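Local coordinates for putative hexose oxidase (Nonomuraea sp. ATCC 39727, PDB 5AWV), which probably oxidises the sugar of a teicoplanin-type glycopeptide antibiotic, using covalently bound FAD, at residues A[266-278]-A[328-340]. Sequence-based numbering, arbitrary orientation.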
ATOM      1  N   ALA A 266      -8.599  31.578  13.765  1.00 18.69           N
ATOM      2  CA  ALA A 266      -9.253  31.033  12.626  1.00 19.84           C
ATOM      3  C   ALA A 266      -8.739  29.580  12.344  1.00 19.69           C
ATOM      4  O   ALA A 266      -9.512  28.737  11.973  1.00 19.57           O
ATOM      5  CB  ALA A 266      -8.988  31.891  11.407  1.00 19.03           C
ATOM      6  N   PHE A 267      -7.450  29.390  12.472  1.00 19.78           N
ATOM      7  CA  PHE A 267      -6.830  28.072  12.338  1.00 20.36           C
ATOM      8  C   PHE A 267      -7.417  27.103  13.322  1.00 21.56           C
ATOM      9  O   PHE A 267      -7.819  26.015  12.945  1.00 19.30           O
ATOM     10  CB  PHE A 267      -5.333  28.143  12.522  1.00 19.35           C
ATOM     11  CG  PHE A 267      -4.636  26.827  12.267  1.00 18.78           C
ATOM     12  CD1 PHE A 267      -4.247  26.479  10.992  1.00 18.74           C
ATOM     13  CD2 PHE A 267      -4.397  25.950  13.310  1.00 17.12           C
ATOM     14  CE1 PHE A 267      -3.605  25.252  10.751  1.00 21.76           C
ATOM     15  CE2 PHE A 267      -3.753  24.752  13.080  1.00 20.37           C
ATOM     16  CZ  PHE A 267      -3.340  24.405  11.793  1.00 19.24           C
ATOM     17  N   SER A 268      -7.406  27.457  14.592  1.00 21.81           N
ATOM     18  CA  SER A 268      -8.082  26.669  15.583  1.00 22.41           C
ATOM     19  C   SER A 268      -9.566  26.388  15.323  1.00 22.78           C
ATOM     20  O   SER A 268     -10.007  25.226  15.439  1.00 18.54           O
ATOM     21  CB  SER A 268      -7.858  27.223  16.987  1.00 26.33           C
ATOM     22  OG  SER A 268      -8.328  26.236  17.919  1.00 37.65           O
ATOM     23  N   ARG A 269     -10.334  27.404  14.953  1.00 20.09           N
ATOM     24  CA  ARG A 269     -11.711  27.174  14.568  1.00 21.40           C
ATOM     25  C   ARG A 269     -11.880  26.124  13.429  1.00 18.62           C
ATOM     26  O   ARG A 269     -12.757  25.250  13.485  1.00 19.12           O
ATOM     27  CB  ARG A 269     -12.375  28.503  14.184  1.00 24.00           C
ATOM     28  CG  ARG A 269     -13.832  28.386  13.868  1.00 27.21           C
ATOM     29  CD  ARG A 269     -14.643  27.996  15.095  1.00 31.69           C
ATOM     30  NE  ARG A 269     -16.024  27.800  14.702  1.00 37.14           N
ATOM     31  CZ  ARG A 269     -16.867  28.793  14.428  1.00 46.19           C
ATOM     32  NH1 ARG A 269     -16.496  30.089  14.468  1.00 48.12           N
ATOM     33  NH2 ARG A 269     -18.114  28.501  14.099  1.00 53.80           N
ATOM     34  N   LEU A 270     -11.089  26.231  12.414  1.00 17.58           N
ATOM     35  CA  LEU A 270     -11.086  25.290  11.294  1.00 18.95           C
ATOM     36  C   LEU A 270     -10.883  23.798  11.754  1.00 17.45           C
ATOM     37  O   LEU A 270     -11.646  22.925  11.392  1.00 17.46           O
ATOM     38  CB  LEU A 270      -9.983  25.665  10.283  1.00 19.07           C
ATOM     39  CG  LEU A 270      -9.740  24.691   9.109  1.00 18.14           C
ATOM     40  CD1 LEU A 270     -10.954  24.548   8.232  1.00 18.86           C
ATOM     41  CD2 LEU A 270      -8.628  25.179   8.256  1.00 20.47           C
ATOM     42  N   LEU A 271      -9.815  23.562  12.480  1.00 17.16           N
ATOM     43  CA  LEU A 271      -9.515  22.197  12.982  1.00 18.61           C
ATOM     44  C   LEU A 271     -10.559  21.689  13.934  1.00 18.80           C
ATOM     45  O   LEU A 271     -10.900  20.503  13.827  1.00 15.13           O
ATOM     46  CB  LEU A 271      -8.111  22.079  13.545  1.00 18.51           C
ATOM     47  CG  LEU A 271      -7.048  21.832  12.497  1.00 17.67           C
ATOM     48  CD1 LEU A 271      -6.850  23.011  11.549  1.00 16.96           C
ATOM     49  CD2 LEU A 271      -5.774  21.455  13.218  1.00 18.11           C
ATOM     50  N   ARG A 272     -11.208  22.577  14.748  1.00 18.83           N
ATOM     51  CA  ARG A 272     -12.313  22.144  15.566  1.00 18.76           C
ATOM     52  C   ARG A 272     -13.521  21.802  14.754  1.00 19.33           C
ATOM     53  O   ARG A 272     -14.158  20.797  15.004  1.00 18.43           O
ATOM     54  CB  ARG A 272     -12.704  23.111  16.708  1.00 21.01           C
ATOM     55  CG  ARG A 272     -11.540  23.387  17.650  1.00 24.07           C
ATOM     56  CD  ARG A 272     -11.924  24.369  18.711  1.00 29.09           C
ATOM     57  NE  ARG A 272     -10.707  24.853  19.409  1.00 34.24           N
ATOM     58  CZ  ARG A 272     -10.707  25.351  20.640  1.00 37.41           C
ATOM     59  NH1 ARG A 272     -11.869  25.403  21.370  1.00 30.50           N
ATOM     60  NH2 ARG A 272      -9.530  25.791  21.161  1.00 39.64           N
ATOM     61  N   ASN A 273     -13.884  22.669  13.831  1.00 17.61           N
ATOM     62  CA  ASN A 273     -15.018  22.435  12.927  1.00 17.42           C
ATOM     63  C   ASN A 273     -14.914  21.029  12.235  1.00 17.56           C
ATOM     64  O   ASN A 273     -15.852  20.263  12.185  1.00 17.71           O
ATOM     65  CB  ASN A 273     -15.005  23.469  11.797  1.00 16.92           C
ATOM     66  CG  ASN A 273     -15.537  24.845  12.180  1.00 19.04           C
ATOM     67  OD1 ASN A 273     -15.435  25.777  11.393  1.00 24.34           O
ATOM     68  ND2 ASN A 273     -16.028  24.986  13.362  1.00 16.39           N
ATOM     69  N   HIS A 274     -13.783  20.842  11.598  1.00 18.12           N
ATOM     70  CA  HIS A 274     -13.467  19.670  10.819  1.00 17.58           C
ATOM     71  C   HIS A 274     -13.500  18.429  11.679  1.00 16.69           C
ATOM     72  O   HIS A 274     -14.156  17.491  11.339  1.00 16.17           O
ATOM     73  CB  HIS A 274     -12.103  19.832  10.168  1.00 17.28           C
ATOM     74  CG  HIS A 274     -11.599  18.595   9.479  1.00 16.98           C
ATOM     75  ND1 HIS A 274     -10.785  17.670  10.116  1.00 18.34           N
ATOM     76  CD2 HIS A 274     -11.815  18.113   8.230  1.00 16.62           C
ATOM     77  CE1 HIS A 274     -10.521  16.669   9.298  1.00 15.91           C
ATOM     78  NE2 HIS A 274     -11.099  16.929   8.144  1.00 16.62           N
ATOM     79  N   GLY A 275     -12.806  18.457  12.800  1.00 17.03           N
ATOM     80  CA  GLY A 275     -12.744  17.307  13.694  1.00 17.11           C
ATOM     81  C   GLY A 275     -14.056  16.927  14.284  1.00 18.68           C
ATOM     82  O   GLY A 275     -14.388  15.733  14.343  1.00 16.55           O
ATOM     83  N   GLU A 276     -14.822  17.933  14.762  1.00 19.06           N
ATOM     84  CA  GLU A 276     -16.153  17.698  15.290  1.00 19.56           C
ATOM     85  C   GLU A 276     -17.135  17.161  14.269  1.00 18.85           C
ATOM     86  O   GLU A 276     -17.968  16.324  14.594  1.00 18.11           O
ATOM     87  CB  GLU A 276     -16.716  18.961  16.011  1.00 22.87           C
ATOM     88  CG  GLU A 276     -15.907  19.149  17.322  1.00 27.96           C
ATOM     89  CD  GLU A 276     -16.088  20.472  18.059  1.00 37.54           C
ATOM     90  OE1 GLU A 276     -15.273  20.800  18.994  1.00 41.04           O
ATOM     91  OE2 GLU A 276     -17.023  21.186  17.698  1.00 43.67           O
ATOM     92  N   TRP A 277     -17.046  17.658  13.031  1.00 18.66           N
ATOM     93  CA  TRP A 277     -17.877  17.133  11.967  1.00 17.20           C
ATOM     94  C   TRP A 277     -17.596  15.578  11.796  1.00 14.61           C
ATOM     95  O   TRP A 277     -18.524  14.775  11.773  1.00 16.33           O
ATOM     96  CB  TRP A 277     -17.634  17.877  10.632  1.00 15.48           C
ATOM     97  CG  TRP A 277     -18.618  17.471   9.644  1.00 15.41           C
ATOM     98  CD1 TRP A 277     -19.852  18.013   9.392  1.00 14.86           C
ATOM     99  CD2 TRP A 277     -18.497  16.317   8.788  1.00 17.45           C
ATOM    100  NE1 TRP A 277     -20.480  17.271   8.413  1.00 17.92           N
ATOM    101  CE2 TRP A 277     -19.653  16.246   8.016  1.00 16.43           C
ATOM    102  CE3 TRP A 277     -17.446  15.391   8.543  1.00 18.02           C
ATOM    103  CZ2 TRP A 277     -19.861  15.225   7.071  1.00 19.49           C
ATOM    104  CZ3 TRP A 277     -17.670  14.397   7.584  1.00 19.16           C
ATOM    105  CH2 TRP A 277     -18.831  14.322   6.866  1.00 18.82           C
ATOM    106  N   TYR A 278     -16.345  15.206  11.688  1.00 14.86           N
ATOM    107  CA  TYR A 278     -15.946  13.776  11.627  1.00 14.47           C
ATOM    108  C   TYR A 278     -16.391  12.989  12.871  1.00 15.76           C
ATOM    109  O   TYR A 278     -16.813  11.856  12.698  1.00 15.26           O
ATOM    110  CB  TYR A 278     -14.452  13.536  11.264  1.00 14.48           C
ATOM    111  CG  TYR A 278     -14.205  13.517   9.782  1.00 13.41           C
ATOM    112  CD1 TYR A 278     -14.415  12.357   9.055  1.00 12.74           C
ATOM    113  CD2 TYR A 278     -13.895  14.665   9.078  1.00 13.96           C
ATOM    114  CE1 TYR A 278     -14.235  12.268   7.697  1.00 13.10           C
ATOM    115  CE2 TYR A 278     -13.736  14.615   7.690  1.00 14.90           C
ATOM    116  CZ  TYR A 278     -13.882  13.382   6.979  1.00 15.71           C
ATOM    117  OH  TYR A 278     -13.724  13.317   5.593  1.00 14.26           O
ATOM    118  N   ALA A 328     -23.188  20.628   2.748  1.00 17.15           N
ATOM    119  CA  ALA A 328     -23.231  20.604   4.181  1.00 17.11           C
ATOM    120  C   ALA A 328     -21.917  20.303   4.875  1.00 19.25           C
ATOM    121  O   ALA A 328     -21.577  20.915   5.899  1.00 15.47           O
ATOM    122  CB  ALA A 328     -24.274  19.637   4.628  1.00 19.97           C
ATOM    123  N   HIS A 329     -21.122  19.356   4.333  1.00 14.31           N
ATOM    124  CA  HIS A 329     -19.786  19.161   4.847  1.00 15.14           C
ATOM    125  C   HIS A 329     -18.898  20.412   4.723  1.00 14.25           C
ATOM    126  O   HIS A 329     -18.179  20.809   5.665  1.00 14.19           O
ATOM    127  CB  HIS A 329     -19.124  17.963   4.052  1.00 14.84           C
ATOM    128  CG  HIS A 329     -17.720  17.669   4.444  1.00 15.05           C
ATOM    129  ND1 HIS A 329     -17.382  17.104   5.648  1.00 17.57           N
ATOM    130  CD2 HIS A 329     -16.561  17.882   3.793  1.00 17.35           C
ATOM    131  CE1 HIS A 329     -16.072  16.976   5.718  1.00 17.01           C
ATOM    132  NE2 HIS A 329     -15.554  17.426   4.590  1.00 18.22           N
ATOM    133  N   ILE A 330     -18.925  21.042   3.555  1.00 15.93           N
ATOM    134  CA  ILE A 330     -18.067  22.175   3.363  1.00 17.73           C
ATOM    135  C   ILE A 330     -18.461  23.297   4.327  1.00 18.41           C
ATOM    136  O   ILE A 330     -17.598  23.933   4.993  1.00 17.62           O
ATOM    137  CB  ILE A 330     -18.197  22.721   1.918  1.00 19.36           C
ATOM    138  CG1 ILE A 330     -17.530  21.824   0.925  1.00 19.51           C
ATOM    139  CG2 ILE A 330     -17.596  24.134   1.814  1.00 19.72           C
ATOM    140  CD1 ILE A 330     -18.014  22.109  -0.471  1.00 22.91           C
ATOM    141  N   GLU A 331     -19.758  23.571   4.442  1.00 20.01           N
ATOM    142  CA  GLU A 331     -20.161  24.684   5.348  1.00 20.04           C
ATOM    143  C   GLU A 331     -19.843  24.425   6.797  1.00 19.04           C
ATOM    144  O   GLU A 331     -19.475  25.362   7.498  1.00 19.93           O
ATOM    145  CB  GLU A 331     -21.639  24.972   5.266  1.00 23.18           C
ATOM    146  CG  GLU A 331     -21.990  25.718   4.027  1.00 27.28           C
ATOM    147  CD  GLU A 331     -21.375  27.115   4.029  1.00 28.56           C
ATOM    148  OE1 GLU A 331     -21.638  27.912   4.954  1.00 35.24           O
ATOM    149  OE2 GLU A 331     -20.602  27.348   3.121  1.00 28.87           O
ATOM    150  N   ALA A 332     -19.967  23.174   7.258  1.00 17.05           N
ATOM    151  CA  ALA A 332     -19.571  22.826   8.593  1.00 18.11           C
ATOM    152  C   ALA A 332     -18.113  23.129   8.768  1.00 18.02           C
ATOM    153  O   ALA A 332     -17.708  23.609   9.815  1.00 20.63           O
ATOM    154  CB  ALA A 332     -19.855  21.336   8.891  1.00 19.96           C
ATOM    155  N   VAL A 333     -17.296  22.768   7.792  1.00 15.96           N
ATOM    156  CA  VAL A 333     -15.866  22.883   7.977  1.00 18.02           C
ATOM    157  C   VAL A 333     -15.407  24.369   7.983  1.00 19.33           C
ATOM    158  O   VAL A 333     -14.495  24.729   8.747  1.00 20.94           O
ATOM    159  CB  VAL A 333     -15.041  22.072   6.937  1.00 17.58           C
ATOM    160  CG1 VAL A 333     -13.538  22.374   7.015  1.00 20.81           C
ATOM    161  CG2 VAL A 333     -15.147  20.554   7.218  1.00 17.53           C
ATOM    162  N   ILE A 334     -15.962  25.160   7.067  1.00 20.15           N
ATOM    163  CA  ILE A 334     -15.491  26.556   6.867  1.00 23.23           C
ATOM    164  C   ILE A 334     -16.264  27.598   7.702  1.00 23.24           C
ATOM    165  O   ILE A 334     -15.925  28.739   7.650  1.00 24.60           O
ATOM    166  CB  ILE A 334     -15.499  26.989   5.407  1.00 23.15           C
ATOM    167  CG1 ILE A 334     -16.909  27.169   4.859  1.00 24.85           C
ATOM    168  CG2 ILE A 334     -14.648  26.056   4.546  1.00 24.98           C
ATOM    169  CD1 ILE A 334     -16.911  27.707   3.449  1.00 26.21           C
ATOM    170  N   ASP A 335     -17.156  27.177   8.554  1.00 24.22           N
ATOM    171  CA  ASP A 335     -17.947  28.102   9.388  1.00 29.53           C
ATOM    172  C   ASP A 335     -17.019  28.936  10.297  1.00 29.12           C
ATOM    173  O   ASP A 335     -16.276  28.400  11.122  1.00 25.32           O
ATOM    174  CB  ASP A 335     -18.864  27.287  10.283  1.00 33.63           C
ATOM    175  CG  ASP A 335     -19.748  28.125  11.102  1.00 40.42           C
ATOM    176  OD1 ASP A 335     -20.436  29.009  10.543  1.00 50.89           O
ATOM    177  OD2 ASP A 335     -19.792  27.854  12.294  1.00 45.34           O
ATOM    178  N   GLY A 336     -17.049  30.265  10.133  1.00 30.82           N
ATOM    179  CA  GLY A 336     -16.167  31.182  10.886  1.00 27.80           C
ATOM    180  C   GLY A 336     -14.711  31.184  10.507  1.00 24.87           C
ATOM    181  O   GLY A 336     -13.879  31.558  11.342  1.00 25.68           O
ATOM    182  N   VAL A 337     -14.389  30.726   9.302  1.00 21.71           N
ATOM    183  CA  VAL A 337     -13.008  30.583   8.827  1.00 25.53           C
ATOM    184  C   VAL A 337     -12.861  31.467   7.571  1.00 27.65           C
ATOM    185  O   VAL A 337     -13.093  31.026   6.453  1.00 28.02           O
ATOM    186  CB  VAL A 337     -12.621  29.106   8.476  1.00 24.76           C
ATOM    187  CG1 VAL A 337     -11.203  28.964   7.951  1.00 24.83           C
ATOM    188  CG2 VAL A 337     -12.774  28.193   9.695  1.00 26.72           C
ATOM    189  N   PRO A 338     -12.391  32.712   7.752  1.00 32.08           N
ATOM    190  CA  PRO A 338     -12.531  33.633   6.623  1.00 29.96           C
ATOM    191  C   PRO A 338     -11.699  33.297   5.412  1.00 30.24           C
ATOM    192  O   PRO A 338     -12.180  33.452   4.297  1.00 24.25           O
ATOM    193  CB  PRO A 338     -12.111  34.974   7.226  1.00 36.42           C
ATOM    194  CG  PRO A 338     -12.490  34.855   8.673  1.00 36.74           C
ATOM    195  CD  PRO A 338     -12.079  33.429   9.007  1.00 36.08           C
ATOM    196  N   PRO A 339     -10.453  32.804   5.602  1.00 32.98           N
ATOM    197  CA  PRO A 339      -9.596  32.650   4.419  1.00 34.63           C
ATOM    198  C   PRO A 339      -9.774  31.349   3.620  1.00 37.34           C
ATOM    199  O   PRO A 339      -8.756  30.797   3.206  1.00 39.39           O
ATOM    200  CB  PRO A 339      -8.163  32.737   5.008  1.00 37.40           C
ATOM    201  CG  PRO A 339      -8.303  32.278   6.407  1.00 38.59           C
ATOM    202  CD  PRO A 339      -9.702  32.599   6.859  1.00 37.13           C
ATOM    203  N   ALA A 340     -11.028  30.891   3.427  1.00 38.10           N
ATOM    204  CA  ALA A 340     -11.412  29.678   2.642  1.00 35.57           C
ATOM    205  C   ALA A 340     -12.012  30.076   1.254  1.00 33.24           C
ATOM    206  O   ALA A 340     -12.850  30.934   1.217  1.00 33.99           O
ATOM    207  CB  ALA A 340     -12.431  28.878   3.437  1.00 29.76           C
TER
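Two helices lying side by side on one face of the seven-stranded antiparallel sheet, here 264-280 and 322-334, illustrate how paired helices pack against each other and on a sheet: R269 meets D335 just past the C-terminal end of the second helix, and W277 meets H329 farther back along it. The segments run roughly antiparallel, at 140°, with their axes 7.9 Å apart at closest approach. At the aromatic end H329 turns the edge of its imidazole to the face of the six-membered ring of W277 in a T-shaped pair, the planes 73° apart and H329 ND1 3.3 Å from W277 CZ3. With CG anti to the backbone N, H329 reaches across to this face, while its NE2 is hydrogen-bonded to S293 of sheet strand 291-298. The hydroxyl of Y278, the third member of the aromatic cluster, also binds S293, tying both helices to the sheet. A332 adds its methyl obliquely to the indole, CB lying 3.4 Å from CD1 of W277. Midway, the tips of two branched side chains meet, L270 CD1 lying 3.6 Å from V333 CG1, and L270 also packs against F309 of the sheet. A type II turn, I334 to V337, carries the chain on past the helix end toward the N-terminal part of the first helix; G336 takes positive phi there, and V337 CG2 settles against the L270 backbone, 3.7 Å from its CA. The R269 chain, extended from its backbone but bent at chi2 (66°), lays its guanidinium over this turn, close to a bound 8-methylnonanoic acid chain. The carbonyl O of D335 sits beneath the centre of one guanidinium face, 3.4 Å from CZ of R269, whereas the D335 carboxylate, its plane nearly perpendicular to the guanidinium, closes a salt bridge from OD2 to R269 NH2 at 2.5 Å.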